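Local coordinates for protein RNA-dependent RNA polymerase (Farallon virus, PDB 6DX5) that carries a viral OTU cysteine protease with deubiquitinase activity as this domain, the whole protein being probably the RNA-directed RNA polymerase of the virus, at residues A[4-9]-A[152-157]; A[30-33]-A[39-42]. All blocks are in the same frame, centred on the assembly; numbering follows the deposited sequence.

Contact 1. Residues A[4-9]-A[152-157]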
ATOM      1  N   ILE A   4       9.548  17.460   6.577  1.00 77.97           N
ATOM      2  CA  ILE A   4       8.454  16.715   5.971  1.00 73.90           C
ATOM      3  C   ILE A   4       7.460  16.330   7.058  1.00 74.40           C
ATOM      4  O   ILE A   4       7.863  15.913   8.152  1.00 70.92           O
ATOM      5  CB  ILE A   4       8.994  15.455   5.263  1.00 60.59           C
ATOM      6  CG1 ILE A   4      10.068  15.832   4.230  1.00 59.53           C
ATOM      7  CG2 ILE A   4       7.856  14.591   4.720  1.00 51.66           C
ATOM      8  CD1 ILE A   4      11.085  14.728   4.024  1.00 51.14           C
ATOM      9  N   ASN A   5       6.166  16.448   6.766  1.00 73.99           N
ATOM     10  CA  ASN A   5       5.157  16.039   7.729  1.00 72.32           C
ATOM     11  C   ASN A   5       4.658  14.645   7.349  1.00 63.49           C
ATOM     12  O   ASN A   5       4.093  14.430   6.271  1.00 60.91           O
ATOM     13  CB  ASN A   5       4.034  17.073   7.855  1.00 88.31           C
ATOM     14  CG  ASN A   5       2.873  16.813   6.936  1.00 95.62           C
ATOM     15  OD1 ASN A   5       1.900  16.147   7.315  1.00 94.03           O
ATOM     16  ND2 ASN A   5       2.955  17.337   5.720  1.00100.02           N
ATOM     17  N   TRP A   6       4.924  13.698   8.227  1.00 52.81           N
ATOM     18  CA  TRP A   6       4.622  12.299   8.030  1.00 46.47           C
ATOM     19  C   TRP A   6       3.263  11.991   8.639  1.00 48.77           C
ATOM     20  O   TRP A   6       2.975  12.427   9.758  1.00 59.53           O
ATOM     21  CB  TRP A   6       5.718  11.461   8.688  1.00 46.69           C
ATOM     22  CG  TRP A   6       7.048  11.598   8.016  1.00 44.45           C
ATOM     23  CD1 TRP A   6       8.146  12.323   8.445  1.00 41.71           C
ATOM     24  CD2 TRP A   6       7.422  10.998   6.774  1.00 37.87           C
ATOM     25  NE1 TRP A   6       9.179  12.209   7.536  1.00 39.95           N
ATOM     26  CE2 TRP A   6       8.770  11.401   6.502  1.00 36.00           C
ATOM     27  CE3 TRP A   6       6.762  10.149   5.874  1.00 28.11           C
ATOM     28  CZ2 TRP A   6       9.456  10.991   5.358  1.00 35.28           C
ATOM     29  CZ3 TRP A   6       7.428   9.767   4.722  1.00 30.64           C
ATOM     30  CH2 TRP A   6       8.771  10.198   4.464  1.00 33.32           C
ATOM     31  N   GLN A   7       2.422  11.274   7.896  1.00 55.75           N
ATOM     32  CA  GLN A   7       1.117  10.830   8.373  1.00 60.86           C
ATOM     33  C   GLN A   7       1.203   9.357   8.729  1.00 57.08           C
ATOM     34  O   GLN A   7       1.701   8.558   7.921  1.00 49.26           O
ATOM     35  CB  GLN A   7       0.029  11.038   7.315  1.00 68.13           C
ATOM     36  CG  GLN A   7      -0.177  12.498   6.914  1.00 82.48           C
ATOM     37  CD  GLN A   7      -0.713  13.355   8.064  1.00 95.98           C
ATOM     38  OE1 GLN A   7      -1.865  13.196   8.507  1.00 97.19           O
ATOM     39  NE2 GLN A   7       0.135  14.261   8.567  1.00100.79           N
ATOM     40  N   LEU A   8       0.729   8.991   9.926  1.00 54.54           N
ATOM     41  CA  LEU A   8       0.693   7.576  10.266  1.00 45.23           C
ATOM     42  C   LEU A   8      -0.219   6.858   9.281  1.00 45.81           C
ATOM     43  O   LEU A   8      -1.278   7.354   8.885  1.00 54.97           O
ATOM     44  CB  LEU A   8       0.232   7.342  11.712  1.00 45.86           C
ATOM     45  CG  LEU A   8       0.585   5.945  12.260  1.00 43.60           C
ATOM     46  CD1 LEU A   8       2.048   5.778  12.693  1.00 41.35           C
ATOM     47  CD2 LEU A   8      -0.296   5.613  13.411  1.00 54.99           C
ATOM     48  N   PHE A   9       0.212   5.699   8.859  1.00 43.98           N
ATOM     49  CA  PHE A   9      -0.419   4.992   7.762  1.00 48.65           C
ATOM     50  C   PHE A   9      -0.593   3.517   8.079  1.00 48.45           C
ATOM     51  O   PHE A   9      -1.357   2.831   7.401  1.00 49.82           O
ATOM     52  CB  PHE A   9       0.463   5.198   6.522  1.00 54.82           C
ATOM     53  CG  PHE A   9      -0.025   4.561   5.269  1.00 65.17           C
ATOM     54  CD1 PHE A   9      -1.178   4.995   4.649  1.00 71.68           C
ATOM     55  CD2 PHE A   9       0.740   3.583   4.653  1.00 73.64           C
ATOM     56  CE1 PHE A   9      -1.595   4.422   3.453  1.00 78.90           C
ATOM     57  CE2 PHE A   9       0.339   3.006   3.473  1.00 77.63           C
ATOM     58  CZ  PHE A   9      -0.830   3.422   2.866  1.00 78.52           C
ATOM     59  N   LEU A 152       6.692  10.395  -6.768  1.00 29.40           N
ATOM     60  CA  LEU A 152       5.233  10.264  -6.807  1.00 31.82           C
ATOM     61  C   LEU A 152       4.668  10.230  -5.386  1.00 29.16           C
ATOM     62  O   LEU A 152       3.710  10.934  -5.086  1.00 33.76           O
ATOM     63  CB  LEU A 152       4.816   8.991  -7.563  1.00 37.17           C
ATOM     64  CG  LEU A 152       5.233   8.796  -9.021  1.00 40.40           C
ATOM     65  CD1 LEU A 152       5.334   7.308  -9.425  1.00 34.90           C
ATOM     66  CD2 LEU A 152       4.202   9.468  -9.841  1.00 45.04           C
ATOM     67  N   ASP A 153       5.233   9.393  -4.516  1.00 28.04           N
ATOM     68  CA  ASP A 153       4.918   9.442  -3.093  1.00 34.94           C
ATOM     69  C   ASP A 153       6.009   8.671  -2.370  1.00 32.27           C
ATOM     70  O   ASP A 153       6.930   8.132  -2.996  1.00 28.14           O
ATOM     71  CB  ASP A 153       3.513   8.899  -2.783  1.00 34.87           C
ATOM     72  CG  ASP A 153       3.243   7.564  -3.458  1.00 40.22           C
ATOM     73  OD1 ASP A 153       2.292   7.469  -4.287  1.00 44.41           O
ATOM     74  OD2 ASP A 153       4.010   6.613  -3.166  1.00 44.46           O
ATOM     75  N   VAL A 154       5.935   8.662  -1.038  1.00 30.86           N
ATOM     76  CA  VAL A 154       7.022   8.108  -0.244  1.00 28.15           C
ATOM     77  C   VAL A 154       6.441   7.539   1.042  1.00 28.92           C
ATOM     78  O   VAL A 154       5.519   8.119   1.610  1.00 27.32           O
ATOM     79  CB  VAL A 154       8.105   9.176   0.016  1.00 26.89           C
ATOM     80  CG1 VAL A 154       7.495  10.384   0.611  1.00 31.17           C
ATOM     81  CG2 VAL A 154       9.208   8.635   0.897  1.00 20.60           C
ATOM     82  N   GLN A 155       6.935   6.355   1.448  1.00 27.48           N
ATOM     83  CA  GLN A 155       6.621   5.690   2.700  1.00 24.02           C
ATOM     84  C   GLN A 155       7.896   5.538   3.513  1.00 31.79           C
ATOM     85  O   GLN A 155       9.019   5.468   2.970  1.00 29.79           O
ATOM     86  CB  GLN A 155       6.032   4.298   2.504  1.00 28.91           C
ATOM     87  CG  GLN A 155       4.861   4.210   1.618  1.00 46.98           C
ATOM     88  CD  GLN A 155       5.232   3.693   0.225  1.00 63.19           C
ATOM     89  OE1 GLN A 155       5.710   2.527   0.047  1.00 66.42           O
ATOM     90  NE2 GLN A 155       5.030   4.561  -0.776  1.00 55.40           N
ATOM     91  N   LYS A 156       7.699   5.423   4.820  1.00 24.84           N
ATOM     92  CA  LYS A 156       8.784   5.354   5.797  1.00 24.80           C
ATOM     93  C   LYS A 156       8.383   4.320   6.856  1.00 26.26           C
ATOM     94  O   LYS A 156       7.331   4.443   7.473  1.00 26.82           O
ATOM     95  CB  LYS A 156       8.991   6.741   6.404  1.00 22.42           C
ATOM     96  CG  LYS A 156       9.988   6.944   7.544  1.00 23.95           C
ATOM     97  CD  LYS A 156      10.135   8.464   7.699  1.00 28.19           C
ATOM     98  CE  LYS A 156       9.695   9.043   9.048  1.00 26.69           C
ATOM     99  NZ  LYS A 156      10.023   8.212  10.218  1.00 31.72           N
ATOM    100  N   PHE A 157       9.172   3.265   7.007  1.00 26.46           N
ATOM    101  CA  PHE A 157       9.015   2.321   8.094  1.00 28.62           C
ATOM    102  C   PHE A 157       9.971   2.756   9.184  1.00 32.04           C
ATOM    103  O   PHE A 157      11.179   2.799   8.947  1.00 28.94           O
ATOM    104  CB  PHE A 157       9.339   0.905   7.642  1.00 27.66           C
ATOM    105  CG  PHE A 157       8.425   0.393   6.576  1.00 35.41           C
ATOM    106  CD1 PHE A 157       7.299  -0.336   6.929  1.00 46.20           C
ATOM    107  CD2 PHE A 157       8.695   0.585   5.233  1.00 37.19           C
ATOM    108  CE1 PHE A 157       6.443  -0.847   5.971  1.00 42.86           C
ATOM    109  CE2 PHE A 157       7.821   0.070   4.262  1.00 42.97           C
ATOM    110  CZ  PHE A 157       6.713  -0.655   4.655  1.00 43.52           C
TER

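Contact 2. Residues A[30-33]-A[39-42]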
ATOM      1  N   ARG A  30      23.059   2.354  -8.214  1.00 25.57           N
ATOM      2  CA  ARG A  30      22.364   1.258  -8.892  1.00 23.34           C
ATOM      3  C   ARG A  30      22.834  -0.097  -8.389  1.00 22.52           C
ATOM      4  O   ARG A  30      24.034  -0.310  -8.214  1.00 20.38           O
ATOM      5  CB  ARG A  30      22.618   1.345 -10.398  1.00 21.86           C
ATOM      6  CG  ARG A  30      22.178   2.643 -11.015  1.00 24.97           C
ATOM      7  CD  ARG A  30      22.348   2.582 -12.531  1.00 25.93           C
ATOM      8  NE  ARG A  30      22.126   3.888 -13.156  1.00 28.42           N
ATOM      9  CZ  ARG A  30      20.954   4.283 -13.636  1.00 33.19           C
ATOM     10  NH1 ARG A  30      19.894   3.485 -13.532  1.00 30.11           N
ATOM     11  NH2 ARG A  30      20.848   5.457 -14.217  1.00 32.29           N
ATOM     12  N   VAL A  31      21.888  -1.029  -8.186  1.00 22.93           N
ATOM     13  CA  VAL A  31      22.206  -2.402  -7.782  1.00 23.88           C
ATOM     14  C   VAL A  31      21.757  -3.312  -8.908  1.00 25.75           C
ATOM     15  O   VAL A  31      21.047  -2.882  -9.810  1.00 24.08           O
ATOM     16  CB  VAL A  31      21.555  -2.801  -6.441  1.00 20.93           C
ATOM     17  CG1 VAL A  31      22.007  -1.801  -5.350  1.00 17.22           C
ATOM     18  CG2 VAL A  31      20.052  -2.751  -6.585  1.00 17.66           C
ATOM     19  N   LYS A  32      22.222  -4.566  -8.887  1.00 22.26           N
ATOM     20  CA  LYS A  32      21.893  -5.512  -9.955  1.00 28.25           C
ATOM     21  C   LYS A  32      20.379  -5.595 -10.159  1.00 33.32           C
ATOM     22  O   LYS A  32      19.619  -5.564  -9.193  1.00 25.89           O
ATOM     23  CB  LYS A  32      22.465  -6.881  -9.582  1.00 29.92           C
ATOM     24  CG  LYS A  32      22.429  -7.949 -10.671  1.00 32.44           C
ATOM     25  CD  LYS A  32      22.963  -9.220 -10.028  1.00 35.25           C
ATOM     26  CE  LYS A  32      23.056 -10.380 -10.990  1.00 46.00           C
ATOM     27  NZ  LYS A  32      24.008 -10.003 -12.056  1.00 56.17           N
ATOM     28  N   GLY A  33      19.928  -5.670 -11.421  1.00 34.72           N
ATOM     29  CA  GLY A  33      18.494  -5.710 -11.667  1.00 32.16           C
ATOM     30  C   GLY A  33      17.861  -7.100 -11.663  1.00 34.93           C
ATOM     31  O   GLY A  33      17.263  -7.512 -12.650  1.00 42.07           O
ATOM     32  N   PHE A  39      16.702  -6.314  -1.504  1.00 18.93           N
ATOM     33  CA  PHE A  39      17.697  -6.769  -0.529  1.00 18.76           C
ATOM     34  C   PHE A  39      19.064  -6.179  -0.843  1.00 20.70           C
ATOM     35  O   PHE A  39      19.805  -5.803   0.077  1.00 21.28           O
ATOM     36  CB  PHE A  39      17.746  -8.312  -0.494  1.00 16.69           C
ATOM     37  CG  PHE A  39      16.422  -8.950  -0.139  1.00 18.83           C
ATOM     38  CD1 PHE A  39      15.721  -8.538   1.002  1.00 17.56           C
ATOM     39  CD2 PHE A  39      15.854  -9.927  -0.962  1.00 22.30           C
ATOM     40  CE1 PHE A  39      14.473  -9.118   1.352  1.00 20.72           C
ATOM     41  CE2 PHE A  39      14.612 -10.513  -0.641  1.00 23.61           C
ATOM     42  CZ  PHE A  39      13.915 -10.100   0.539  1.00 24.34           C
ATOM     43  N   ARG A  40      19.412  -6.078  -2.149  1.00 20.99           N
ATOM     44  CA  ARG A  40      20.721  -5.535  -2.553  1.00 18.95           C
ATOM     45  C   ARG A  40      20.841  -4.050  -2.231  1.00 25.37           C
ATOM     46  O   ARG A  40      21.908  -3.570  -1.790  1.00 17.96           O
ATOM     47  CB  ARG A  40      20.947  -5.725  -4.054  1.00 19.24           C
ATOM     48  CG  ARG A  40      21.153  -7.183  -4.455  1.00 23.20           C
ATOM     49  CD  ARG A  40      21.234  -7.333  -6.004  1.00 23.88           C
ATOM     50  NE  ARG A  40      21.646  -8.692  -6.312  1.00 25.59           N
ATOM     51  CZ  ARG A  40      22.921  -9.055  -6.347  1.00 27.56           C
ATOM     52  NH1 ARG A  40      23.879  -8.128  -6.159  1.00 28.51           N
ATOM     53  NH2 ARG A  40      23.244 -10.315  -6.577  1.00 29.77           N
ATOM     54  N   ALA A  41      19.770  -3.297  -2.485  1.00 22.25           N
ATOM     55  CA  ALA A  41      19.769  -1.880  -2.131  1.00 26.38           C
ATOM     56  C   ALA A  41      19.957  -1.712  -0.627  1.00 26.05           C
ATOM     57  O   ALA A  41      20.841  -0.975  -0.170  1.00 23.10           O
ATOM     58  CB  ALA A  41      18.456  -1.225  -2.607  1.00 17.79           C
ATOM     59  N   PHE A  42      19.206  -2.463   0.169  1.00 21.63           N
ATOM     60  CA  PHE A  42      19.373  -2.277   1.607  1.00 18.72           C
ATOM     61  C   PHE A  42      20.750  -2.780   2.033  1.00 21.51           C
ATOM     62  O   PHE A  42      21.459  -2.101   2.783  1.00 20.69           O
ATOM     63  CB  PHE A  42      18.220  -2.961   2.395  1.00 17.95           C
ATOM     64  CG  PHE A  42      18.279  -2.689   3.863  1.00 21.43           C
ATOM     65  CD1 PHE A  42      17.821  -1.487   4.381  1.00 22.35           C
ATOM     66  CD2 PHE A  42      18.861  -3.603   4.720  1.00 23.22           C
ATOM     67  CE1 PHE A  42      17.908  -1.220   5.753  1.00 28.46           C
ATOM     68  CE2 PHE A  42      18.972  -3.350   6.102  1.00 22.16           C
ATOM     69  CZ  PHE A  42      18.484  -2.152   6.617  1.00 25.33           C
TER

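Contact 1. Residues A[4-9]-A[152-157]
Trp-6 holds its CG opposite the carbonyl carbon (chi1 -67°), and Lys-156 holds its CG opposite the backbone N (chi1 175°); these settings bring the indole and the lysine chain together at about a right angle. The bend at chi3 helps bring CE of the lysine over the five-membered ring, and chi4 then sets the direction of NZ. Lys-156 CD lies 3.5 Å from CE2 of Trp-6, over CE2 and CZ2 and toward the rim of that face, while Lys-156 CE sits 3.5 Å from the centroid of the five-membered ring of Trp-6, a CH-pi contact almost along the ring normal. NZ of Lys-156 stands beyond CE, 4.8 Å above that same centroid and 7° off the normal, in cation-pi geometry. A lysine suits this place because its carbon chain gives the indole an apolar surface; CE makes the direct contact, and any electrostatic gain from the ammonium behind it is probably modest. Two carbonyl oxygens, those of Gly-158 and Asp-160, accept hydrogen bonds from NZ and fix its position. The far face of the indole is met by CG2 of Ile-4. At the edge, near the ring plane, CG2 of Val-154 approaches CH2 of Trp-6 to 3.9 Å. The two segments share no hydrogen bond, since strand 13-16 runs between them in the sheet: Gln-7 pairs with Thr-15 and Val-154 with Ser-16. Trp-6 thus reaches past Tyr-14 and Ser-16 to the next strand but one, and Val-154 and Lys-156 also touch Val-141 of strand 140-145.

Contact 2. Residues A[30-33]-A[39-42]
The loop leaving strand 26-29 folds back here on the first turns of helix 37-47, the helix whose N-terminal end carries the nucleophilic cysteine in OTU proteases. Val-31 presses its branched carbon on the helix: its CB is 3.8 Å from CB of Arg-40, and CG1 of Val-31 rests 3.9 Å from CA of Ala-41. With CG1 opposite the carbonyl carbon (chi1 -57°), which leaves CG2 between the backbone N and that carbon, both methyls turn to the helix backbone. Alanine suits the second position, as its small side chain lets the helix come close to the loop while also meeting Ile-168 of strand 166-171. Beyond Val-31, Lys-32 passes slantwise across Arg-40. Lys-32 CB lies 3.8 Å from CD of Arg-40, and Lys-32 CD is centred over one face of the guanidinium, 3.6 Å from NH2 of Arg-40. This is methylene packing on a flat cation, with the ammonium turned away: NZ of Lys-32 stays 5.5 Å from NH2 of Arg-40. The arginine chain is extended from CG to NE, which carries its head past the loop to two acids, and NH1 forms salt bridges with Glu-50 and Glu-51. These carboxylates probably offset the two like charges. Glu-50 also accepts a hydrogen bond from the backbone N of Lys-32, so one acid ties the loop to the helix side chain, while Asp-176 accepts that of Val-31. The valine and arginine are this protein's own closure; the helix itself packs on the central sheet, Ala-41 and Phe-42 against Ile-168, as in the papain-like OTU fold.

Contact 1 joins two strands of the sheet that are separated by a third, near the edge formed by strand 7-10. Contact 2 lies toward the other edge strand, 26-29, and joins the loop after it to helix 37-47. Their centres are about 22 Å apart and they do not touch. The segments of contact 2 fall within the chain between those of contact 1. Contact 1 is partly buried and rests on an indole face covered by a lysine chain through CH-pi and cation-pi contacts. Contact 2 is more buried, apart from exposed Lys-32, and pairs a valine with the helix backbone beside a guanidinium held by acids. In both, lysine methylenes cover a flat group.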